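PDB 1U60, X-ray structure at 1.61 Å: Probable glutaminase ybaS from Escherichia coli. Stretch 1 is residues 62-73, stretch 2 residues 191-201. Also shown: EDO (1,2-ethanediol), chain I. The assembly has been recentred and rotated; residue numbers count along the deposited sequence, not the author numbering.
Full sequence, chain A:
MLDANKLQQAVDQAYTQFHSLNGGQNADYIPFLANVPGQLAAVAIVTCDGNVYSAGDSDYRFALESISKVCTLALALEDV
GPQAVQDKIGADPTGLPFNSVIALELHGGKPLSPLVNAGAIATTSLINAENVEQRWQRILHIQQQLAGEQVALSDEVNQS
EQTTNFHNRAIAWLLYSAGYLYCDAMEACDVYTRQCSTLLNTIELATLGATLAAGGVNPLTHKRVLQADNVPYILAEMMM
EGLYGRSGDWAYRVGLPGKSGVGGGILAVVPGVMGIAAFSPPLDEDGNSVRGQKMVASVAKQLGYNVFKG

Stretch 1 62-73: FALESISKVCTL
Stretch 2 (191-201) VYTRQCSTLLN

A short antiparallel β-pairing, prolonged by a turn-to-turn backbone hydrogen bond and flanked by side-chain contacts between two helices, joins two stretches of one chain whose touching residues are at least 123 positions apart in sequence and buries 697 Å² in total. Phe62 (phi/psi -118/165) and Leu200 (-143/161) form the hydrogen-bonded pair, CA atoms 5.5 Å apart: Phe62 N donates to Leu200 O at 2.8 Å and Leu200 N to Phe62 O at 2.9 Å. Ala63 (-72/129) and Leu199 (-115/136) follow as the non-hydrogen-bonded pair, CA to CA 4.5 Å, where the close backbones bring Leu199 CA to 3.2 Å from Phe62 O and Ala63 CA to 3.4 Å from Thr198 O. The register continues with Leu64 N to Thr198 O, 2.9 Å and nearly linear at 174°. Leu64 then turns to -60/-45 and Glu65 to 48/-129, a positive phi; Glu65 N still reaches Cys196 O at 2.9 Å, but bent to 133°, with the two CA atoms 3.8 Å apart.

Side chains alternate across the sheet. Phe62 (chi1 p, chi2 -89°) and Leu200 (p, t) share one face, Leu200 CD2 lying off-centre over the ring, 3.8 Å from Phe62 CE2. Leu64 (t, p) points toward the other stretch and packs against Leu200, its CD1 3.6 Å from Leu200 CD2. On the other face, Ala63 CB meets Leu199 CD2 (Leu199 m, t) at 4.1 Å.

Beyond the turn, the chain runs into a helix that carries Lys69 and Thr72 and continues past Leu73; its axis makes 119° with that of helix 191-195 and approaches it to 10.5 Å. This separation is bridged by side chains. The CA-to-CB bond of Gln195 (p, t, chi3 -141°) points sideways to the other stretch, but the end of the side chain comes nearer: its OE1 lies 3.1 Å from Ser68 OG (chi1 p), and its NE2 2.8 Å from Thr72 OG1 (chi1 m). Ser68 OG is also 2.8 Å from Glu65 O, so its single proton has two acceptors within reach. Tyr192 (chi1 t, chi2 69°) likewise extends its end across the gap, placing OH 3.1 Å from CE of the extended Lys69 (m, t, t, t), whose NZ is hydrogen-bonded elsewhere in the structure. Cys196 (chi1 m) lies between turn and helix, its CB 3.5 Å from Glu65 OE1 and its SG 3.5 Å from Ser68 OG; the CA-to-CB bond of Glu65 (m, m, chi3 -5°) points away overall, but the end of the side chain comes nearer.

Past the pairing, Asn201 (chi1 p) occupies an N-cap position, and its ND2 donates to O2 of the ethanediol at 3.0 Å.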

# COMPACT_ATOMS: atom_id res chain seq x y z
N PHE A 62 -18.12 12.32 17.26
CA PHE A 62 -18.79 11.76 16.08
C PHE A 62 -18.60 10.23 16.15
O PHE A 62 -17.77 9.72 16.91
CB PHE A 62 -18.21 12.31 14.74
CG PHE A 62 -16.69 12.16 14.61
CD1 PHE A 62 -15.84 13.17 15.08
CD2 PHE A 62 -16.13 11.05 14.03
CE1 PHE A 62 -14.48 13.05 15.00
CE2 PHE A 62 -14.78 10.93 13.90
CZ PHE A 62 -13.93 11.91 14.40
N ALA A 63 -19.38 9.50 15.35
CA ALA A 63 -19.34 8.01 15.39
C ALA A 63 -18.06 7.50 14.77
O ALA A 63 -17.67 7.94 13.71
CB ALA A 63 -20.59 7.42 14.69
N LEU A 64 -17.38 6.63 15.49
CA LEU A 64 -16.12 6.03 15.09
C LEU A 64 -16.27 5.23 13.79
O LEU A 64 -15.45 5.32 12.93
CB LEU A 64 -15.66 5.12 16.22
CG LEU A 64 -14.28 4.46 16.09
CD1 LEU A 64 -13.15 5.47 16.04
CD2 LEU A 64 -14.06 3.56 17.27
N GLU A 65 -17.34 4.45 13.72
CA GLU A 65 -17.69 3.58 12.64
C GLU A 65 -16.49 2.73 12.21
O GLU A 65 -15.82 2.18 13.07
CB GLU A 65 -18.32 4.42 11.52
CG GLU A 65 -19.66 5.04 11.97
CD GLU A 65 -20.79 4.01 12.03
OE1 GLU A 65 -20.57 2.83 11.63
OE2 GLU A 65 -21.89 4.40 12.43
N SER A 66 -16.13 2.69 10.91
CA SER A 66 -15.16 1.68 10.49
C SER A 66 -13.74 2.04 10.95
O SER A 66 -12.81 1.24 10.84
CB SER A 66 -15.22 1.39 8.99
OG SER A 66 -14.81 2.51 8.36
N ILE A 67 -13.52 3.21 11.53
CA ILE A 67 -12.21 3.43 12.13
C ILE A 67 -11.95 2.43 13.25
O ILE A 67 -10.77 2.09 13.55
CB ILE A 67 -12.02 4.94 12.58
CG1 ILE A 67 -12.11 5.90 11.36
CG2 ILE A 67 -10.69 5.10 13.26
CD1 ILE A 67 -12.23 7.32 11.73
N SER A 68 -13.03 1.94 13.88
CA SER A 68 -12.95 0.86 14.87
C SER A 68 -12.15 -0.37 14.38
O SER A 68 -11.56 -1.07 15.21
CB SER A 68 -14.35 0.43 15.25
OG SER A 68 -14.98 -0.26 14.19
N LYS A 69 -12.08 -0.59 13.06
CA LYS A 69 -11.36 -1.73 12.47
C LYS A 69 -9.88 -1.71 12.88
O LYS A 69 -9.26 -2.76 13.08
CB LYS A 69 -11.51 -1.78 10.96
CG LYS A 69 -12.97 -1.84 10.50
CD LYS A 69 -13.02 -1.74 8.95
CE LYS A 69 -14.42 -1.98 8.41
NZ LYS A 69 -14.42 -1.61 6.93
N VAL A 70 -9.33 -0.50 13.05
CA VAL A 70 -7.90 -0.37 13.36
C VAL A 70 -7.71 -0.86 14.81
O VAL A 70 -6.73 -1.55 15.13
CB VAL A 70 -7.42 1.08 13.18
CG1 VAL A 70 -6.02 1.27 13.74
CG2 VAL A 70 -7.50 1.48 11.73
N CYS A 71 -8.63 -0.46 15.69
CA CYS A 71 -8.47 -0.81 17.10
C CYS A 71 -8.62 -2.32 17.35
O CYS A 71 -7.90 -2.91 18.13
CB CYS A 71 -9.48 -0.08 17.98
SG CYS A 71 -9.51 1.73 17.76
N THR A 72 -9.58 -2.95 16.68
CA THR A 72 -9.77 -4.37 16.91
C THR A 72 -8.63 -5.16 16.28
O THR A 72 -8.21 -6.24 16.81
CB THR A 72 -11.17 -4.75 16.37
OG1 THR A 72 -12.16 -4.21 17.29
CG2 THR A 72 -11.36 -6.28 16.30
N LEU A 73 -8.14 -4.68 15.13
CA LEU A 73 -6.96 -5.28 14.54
C LEU A 73 -5.81 -5.24 15.55
O LEU A 73 -5.04 -6.19 15.69
CB LEU A 73 -6.57 -4.54 13.25
CG LEU A 73 -5.25 -4.90 12.62
CD1 LEU A 73 -5.22 -6.45 12.39
CD2 LEU A 73 -4.95 -4.14 11.34
N VAL A 191 -20.97 -7.66 17.98
CA VAL A 191 -19.87 -6.90 18.58
C VAL A 191 -19.26 -5.95 17.57
O VAL A 191 -18.91 -4.83 17.91
CB VAL A 191 -18.85 -7.80 19.24
CG1 VAL A 191 -17.71 -7.01 19.82
CG2 VAL A 191 -19.55 -8.56 20.37
N TYR A 192 -19.17 -6.41 16.32
CA TYR A 192 -18.66 -5.56 15.25
C TYR A 192 -19.53 -4.28 15.16
O TYR A 192 -19.03 -3.16 15.04
CB TYR A 192 -18.62 -6.29 13.89
CG TYR A 192 -18.17 -5.31 12.84
CD1 TYR A 192 -16.87 -4.85 12.84
CD2 TYR A 192 -19.07 -4.73 11.94
CE1 TYR A 192 -16.44 -3.92 11.98
CE2 TYR A 192 -18.62 -3.76 11.03
CZ TYR A 192 -17.30 -3.37 11.08
OH TYR A 192 -16.80 -2.37 10.28
N THR A 193 -20.85 -4.45 15.23
CA THR A 193 -21.79 -3.33 15.22
C THR A 193 -21.57 -2.36 16.39
O THR A 193 -21.50 -1.15 16.19
CB THR A 193 -23.22 -3.87 15.22
OG1 THR A 193 -23.37 -4.72 14.07
CG2 THR A 193 -24.21 -2.77 15.06
N ARG A 194 -21.38 -2.92 17.57
CA ARG A 194 -21.07 -2.13 18.78
C ARG A 194 -19.81 -1.33 18.60
O ARG A 194 -19.78 -0.15 18.94
CB ARG A 194 -20.92 -3.01 20.03
CG ARG A 194 -22.18 -3.76 20.42
CD ARG A 194 -22.02 -4.50 21.73
NE ARG A 194 -22.84 -5.70 21.88
CZ ARG A 194 -22.89 -6.43 23.01
NH1 ARG A 194 -22.23 -6.06 24.08
NH2 ARG A 194 -23.62 -7.52 23.06
N GLN A 195 -18.75 -1.96 18.09
CA GLN A 195 -17.44 -1.29 18.02
C GLN A 195 -17.47 -0.08 17.09
O GLN A 195 -16.73 0.90 17.26
CB GLN A 195 -16.34 -2.27 17.67
CG GLN A 195 -16.19 -2.54 16.18
CD GLN A 195 -15.04 -3.42 15.84
OE1 GLN A 195 -14.32 -3.19 14.81
NE2 GLN A 195 -14.85 -4.44 16.60
N CYS A 196 -18.38 -0.13 16.11
CA CYS A 196 -18.61 0.96 15.19
C CYS A 196 -19.45 2.12 15.76
O CYS A 196 -19.49 3.20 15.17
CB CYS A 196 -19.31 0.46 13.94
SG CYS A 196 -18.25 -0.53 12.84
N SER A 197 -20.06 1.87 16.91
CA SER A 197 -21.09 2.73 17.47
C SER A 197 -20.61 3.55 18.66
O SER A 197 -21.41 4.19 19.29
CB SER A 197 -22.36 1.91 17.84
OG SER A 197 -22.89 1.25 16.69
N THR A 198 -19.31 3.59 18.94
CA THR A 198 -18.77 4.52 19.93
C THR A 198 -18.57 5.91 19.31
O THR A 198 -18.53 6.05 18.08
CB THR A 198 -17.46 3.96 20.47
OG1 THR A 198 -16.55 3.80 19.37
CG2 THR A 198 -17.64 2.61 21.13
N LEU A 199 -18.46 6.91 20.17
CA LEU A 199 -18.24 8.28 19.76
C LEU A 199 -16.89 8.80 20.24
O LEU A 199 -16.47 8.50 21.36
CB LEU A 199 -19.32 9.18 20.36
CG LEU A 199 -20.79 8.81 20.08
CD1 LEU A 199 -21.71 9.90 20.60
CD2 LEU A 199 -21.06 8.65 18.60
N LEU A 200 -16.18 9.50 19.35
CA LEU A 200 -14.95 10.17 19.74
C LEU A 200 -14.79 11.50 19.02
O LEU A 200 -15.44 11.72 17.99
CB LEU A 200 -13.74 9.27 19.49
CG LEU A 200 -13.16 9.25 18.07
CD1 LEU A 200 -11.89 8.40 18.12
CD2 LEU A 200 -14.20 8.79 16.97
N ASN A 201 -13.94 12.40 19.53
CA ASN A 201 -13.72 13.66 18.88
C ASN A 201 -12.42 13.65 18.09
O ASN A 201 -11.70 12.64 18.04
CB ASN A 201 -13.78 14.85 19.83
CG ASN A 201 -12.79 14.81 20.89
OD1 ASN A 201 -11.63 14.41 20.69
ND2 ASN A 201 -13.20 15.27 22.11
C1 EDO I . -10.52 17.85 24.05
O1 EDO I . -11.53 18.33 23.11
C2 EDO I . -10.29 16.35 23.95
O2 EDO I . -11.35 15.52 24.48